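Local atomic coordinates of hydrolase (Thermus thermophilus, PDB entry 1UFO), a protein that adopts the alpha/beta hydrolase fold and is probably a hydrolase, of unknown substrate. Residues F57-H62 against L86-E91. Sequence-based numbering, arbitrary orientation.
Sequences FDAPRH and LGFKEE
Phe57 meets Phe88 in an offset edge-to-face pair: the ring planes stand 81° apart, the centroids lie 5.1 Å from each other, and Phe88 CE1 sits above the rim of the Phe57 face. The Phe57 CG lies between its backbone N and carbonyl carbon (chi1 63°); the CB itself is not aimed at the helix, and it is CE1 and CZ, farther out on the ring, that reach Phe88. Glu91 adds two contacts, its CB 3.5 Å from Phe57 CE1 and its OE1 in the ring plane at the edge, 3.4 Å from that same CE1. Asp58 turns away; its carboxylate pairs with Lys37, while its carbonyl O accepts from Arg65, which also forms a salt bridge with Glu91 OE2 and so ties the loop to the helix through a shared cation. Ala59 makes a CH-pi contact, its CB 3.4 Å from the Phe88 centroid and 4° off the ring normal, hence almost exactly over the centre. Pro60 CD packs 4.0 Å from Phe88 CB and 3.6 Å from Glu91 OE1, and its CG reaches Gly87, where a side chain would be tight against it. Ala59 to His62 form a type II turn closed by His62 N to Ala59 O; His62 ND1 donates as well to Pro60 O, 2.8 Å away and nearly straight. An alanine in place of Phe88 would probably leave a gap between Phe57 and Ala59, depriving one of its edge-on neighbour and the other of the ring under its methyl. The loop after strand 52-56 is thus laid on helix 77-103; Phe57 and Phe88 both touch Leu30 of strand 25-30, Phe88 also reaches Val118 of helix 114-124, and its side chain lies near, without touching, what is probably the nucleophile elbow.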
ATOM      1  N   PHE A  57     -11.596   4.962  21.986  1.00  9.11           N
ATOM      2  CA  PHE A  57     -12.636   4.917  22.988  1.00 10.55           C
ATOM      3  C   PHE A  57     -13.786   4.121  22.419  1.00 10.50           C
ATOM      4  O   PHE A  57     -13.854   3.892  21.189  1.00 10.39           O
ATOM      5  CB  PHE A  57     -13.068   6.319  23.413  1.00 10.00           C
ATOM      6  CG  PHE A  57     -13.695   7.163  22.299  1.00  9.19           C
ATOM      7  CD1 PHE A  57     -15.097   7.240  22.179  1.00  8.02           C
ATOM      8  CD2 PHE A  57     -12.881   7.854  21.366  1.00  8.74           C
ATOM      9  CE1 PHE A  57     -15.689   8.021  21.133  1.00  8.64           C
ATOM     10  CE2 PHE A  57     -13.457   8.640  20.331  1.00  9.77           C
ATOM     11  CZ  PHE A  57     -14.868   8.717  20.227  1.00 10.01           C
ATOM     12  N   ASP A  58     -14.681   3.645  23.307  1.00 10.10           N
ATOM     13  CA  ASP A  58     -15.804   2.850  22.837  1.00 10.50           C
ATOM     14  C   ASP A  58     -16.906   3.712  22.211  1.00 10.40           C
ATOM     15  O   ASP A  58     -17.251   4.770  22.726  1.00 11.21           O
ATOM     16  CB  ASP A  58     -16.431   2.084  24.020  1.00 11.31           C
ATOM     17  CG  ASP A  58     -15.558   0.973  24.531  1.00 13.59           C
ATOM     18  OD1 ASP A  58     -15.540   0.745  25.782  1.00 13.12           O
ATOM     19  OD2 ASP A  58     -14.894   0.319  23.712  1.00 12.42           O
ATOM     20  N   ALA A  59     -17.466   3.216  21.121  1.00  9.97           N
ATOM     21  CA  ALA A  59     -18.573   3.938  20.467  1.00  9.50           C
ATOM     22  C   ALA A  59     -19.842   3.755  21.281  1.00 10.61           C
ATOM     23  O   ALA A  59     -19.928   2.876  22.118  1.00 12.49           O
ATOM     24  CB  ALA A  59     -18.779   3.333  19.050  1.00 10.45           C
ATOM     25  N   PRO A  60     -20.807   4.591  21.021  1.00 12.33           N
ATOM     26  CA  PRO A  60     -22.074   4.415  21.763  1.00 12.91           C
ATOM     27  C   PRO A  60     -22.542   2.990  21.575  1.00 13.84           C
ATOM     28  O   PRO A  60     -22.412   2.382  20.488  1.00 12.73           O
ATOM     29  CB  PRO A  60     -23.013   5.400  21.088  1.00 13.31           C
ATOM     30  CG  PRO A  60     -22.141   6.478  20.603  1.00 14.97           C
ATOM     31  CD  PRO A  60     -20.846   5.755  20.117  1.00 12.36           C
ATOM     32  N   ARG A  61     -23.104   2.402  22.637  1.00 14.70           N
ATOM     33  CA  ARG A  61     -23.616   1.051  22.662  1.00 15.73           C
ATOM     34  C   ARG A  61     -22.604  -0.104  22.564  1.00 15.42           C
ATOM     35  O   ARG A  61     -22.989  -1.279  22.485  1.00 16.02           O
ATOM     36  CB  ARG A  61     -24.649   0.838  21.540  1.00 17.77           C
ATOM     37  CG  ARG A  61     -25.815   1.708  21.647  1.00 18.25           C
ATOM     38  CD  ARG A  61     -26.850   1.389  20.568  1.00 17.71           C
ATOM     39  NE  ARG A  61     -27.441   0.056  20.645  1.00 21.51           N
ATOM     40  CZ  ARG A  61     -28.502  -0.259  19.910  1.00 21.35           C
ATOM     41  NH1 ARG A  61     -28.986   0.676  19.098  1.00 21.06           N
ATOM     42  NH2 ARG A  61     -29.096  -1.462  19.999  1.00 23.01           N
ATOM     43  N   HIS A  62     -21.308   0.193  22.616  1.00 12.92           N
ATOM     44  CA  HIS A  62     -20.288  -0.784  22.483  1.00 12.11           C
ATOM     45  C   HIS A  62     -19.337  -0.816  23.703  1.00 11.33           C
ATOM     46  O   HIS A  62     -19.264   0.146  24.478  1.00 11.78           O
ATOM     47  CB  HIS A  62     -19.413  -0.416  21.252  1.00 12.15           C
ATOM     48  CG  HIS A  62     -20.090  -0.681  19.949  1.00 12.56           C
ATOM     49  ND1 HIS A  62     -21.140   0.078  19.477  1.00 11.79           N
ATOM     50  CD2 HIS A  62     -19.880  -1.671  19.036  1.00 14.04           C
ATOM     51  CE1 HIS A  62     -21.553  -0.443  18.319  1.00 13.31           C
ATOM     52  NE2 HIS A  62     -20.804  -1.496  18.042  1.00 12.57           N
ATOM     53  N   LEU A  86     -23.067   8.434  13.931  1.00 10.36           N
ATOM     54  CA  LEU A  86     -23.155   9.893  14.127  1.00  9.78           C
ATOM     55  C   LEU A  86     -22.704  10.303  15.560  1.00 10.47           C
ATOM     56  O   LEU A  86     -22.100  11.379  15.718  1.00 10.68           O
ATOM     57  CB  LEU A  86     -24.621  10.333  13.838  1.00 11.46           C
ATOM     58  CG  LEU A  86     -24.917  10.346  12.328  1.00  9.99           C
ATOM     59  CD1 LEU A  86     -26.433  10.423  12.210  1.00 14.02           C
ATOM     60  CD2 LEU A  86     -24.257  11.542  11.634  1.00 13.99           C
ATOM     61  N   GLY A  87     -23.039   9.492  16.541  1.00 11.44           N
ATOM     62  CA  GLY A  87     -22.666   9.765  17.933  1.00 11.75           C
ATOM     63  C   GLY A  87     -21.157   9.621  18.058  1.00 11.68           C
ATOM     64  O   GLY A  87     -20.441  10.444  18.669  1.00 11.87           O
ATOM     65  N   PHE A  88     -20.678   8.548  17.468  1.00 11.46           N
ATOM     66  CA  PHE A  88     -19.220   8.237  17.520  1.00 10.25           C
ATOM     67  C   PHE A  88     -18.422   9.376  16.839  1.00  9.29           C
ATOM     68  O   PHE A  88     -17.331   9.792  17.328  1.00 10.42           O
ATOM     69  CB  PHE A  88     -18.981   6.888  16.785  1.00  8.78           C
ATOM     70  CG  PHE A  88     -17.657   6.186  17.108  1.00  8.26           C
ATOM     71  CD1 PHE A  88     -16.930   6.471  18.226  1.00  9.82           C
ATOM     72  CD2 PHE A  88     -17.285   5.116  16.300  1.00  7.59           C
ATOM     73  CE1 PHE A  88     -15.811   5.651  18.597  1.00  9.34           C
ATOM     74  CE2 PHE A  88     -16.202   4.282  16.628  1.00 10.13           C
ATOM     75  CZ  PHE A  88     -15.463   4.531  17.780  1.00  9.20           C
ATOM     76  N   LYS A  89     -18.931   9.920  15.716  1.00  9.66           N
ATOM     77  CA  LYS A  89     -18.300  11.031  15.041  1.00 10.11           C
ATOM     78  C   LYS A  89     -18.184  12.247  15.944  1.00 11.46           C
ATOM     79  O   LYS A  89     -17.112  12.862  16.040  1.00 10.90           O
ATOM     80  CB  LYS A  89     -19.156  11.433  13.792  1.00 11.41           C
ATOM     81  CG  LYS A  89     -18.608  12.661  13.068  1.00 12.53           C
ATOM     82  CD  LYS A  89     -19.697  13.485  12.374  1.00 16.37           C
ATOM     83  CE  LYS A  89     -20.574  14.127  13.420  1.00 20.63           C
ATOM     84  NZ  LYS A  89     -21.487  15.136  12.813  1.00 23.62           N
ATOM     85  N   GLU A  90     -19.300  12.629  16.582  1.00  9.98           N
ATOM     86  CA  GLU A  90     -19.289  13.882  17.367  1.00 11.92           C
ATOM     87  C   GLU A  90     -18.326  13.746  18.532  1.00 11.93           C
ATOM     88  O   GLU A  90     -17.615  14.709  18.847  1.00 11.75           O
ATOM     89  CB  GLU A  90     -20.726  14.183  17.793  1.00 13.96           C
ATOM     90  CG  GLU A  90     -20.938  15.460  18.527  1.00 16.49           C
ATOM     91  CD  GLU A  90     -20.542  15.322  20.010  1.00 15.05           C
ATOM     92  OE1 GLU A  90     -20.237  16.391  20.558  1.00 20.98           O
ATOM     93  OE2 GLU A  90     -20.584  14.218  20.612  1.00 16.71           O
ATOM     94  N   GLU A  91     -18.306  12.573  19.145  1.00 11.35           N
ATOM     95  CA  GLU A  91     -17.394  12.309  20.295  1.00 10.61           C
ATOM     96  C   GLU A  91     -15.945  12.314  19.819  1.00 10.98           C
ATOM     97  O   GLU A  91     -15.051  12.864  20.470  1.00 12.32           O
ATOM     98  CB  GLU A  91     -17.684  10.933  20.932  1.00 10.44           C
ATOM     99  CG  GLU A  91     -19.042  10.970  21.659  1.00 12.32           C
ATOM    100  CD  GLU A  91     -19.604   9.629  21.939  1.00 14.12           C
ATOM    101  OE1 GLU A  91     -19.060   8.623  21.453  1.00 13.10           O
ATOM    102  OE2 GLU A  91     -20.633   9.591  22.677  1.00 14.90           O
TER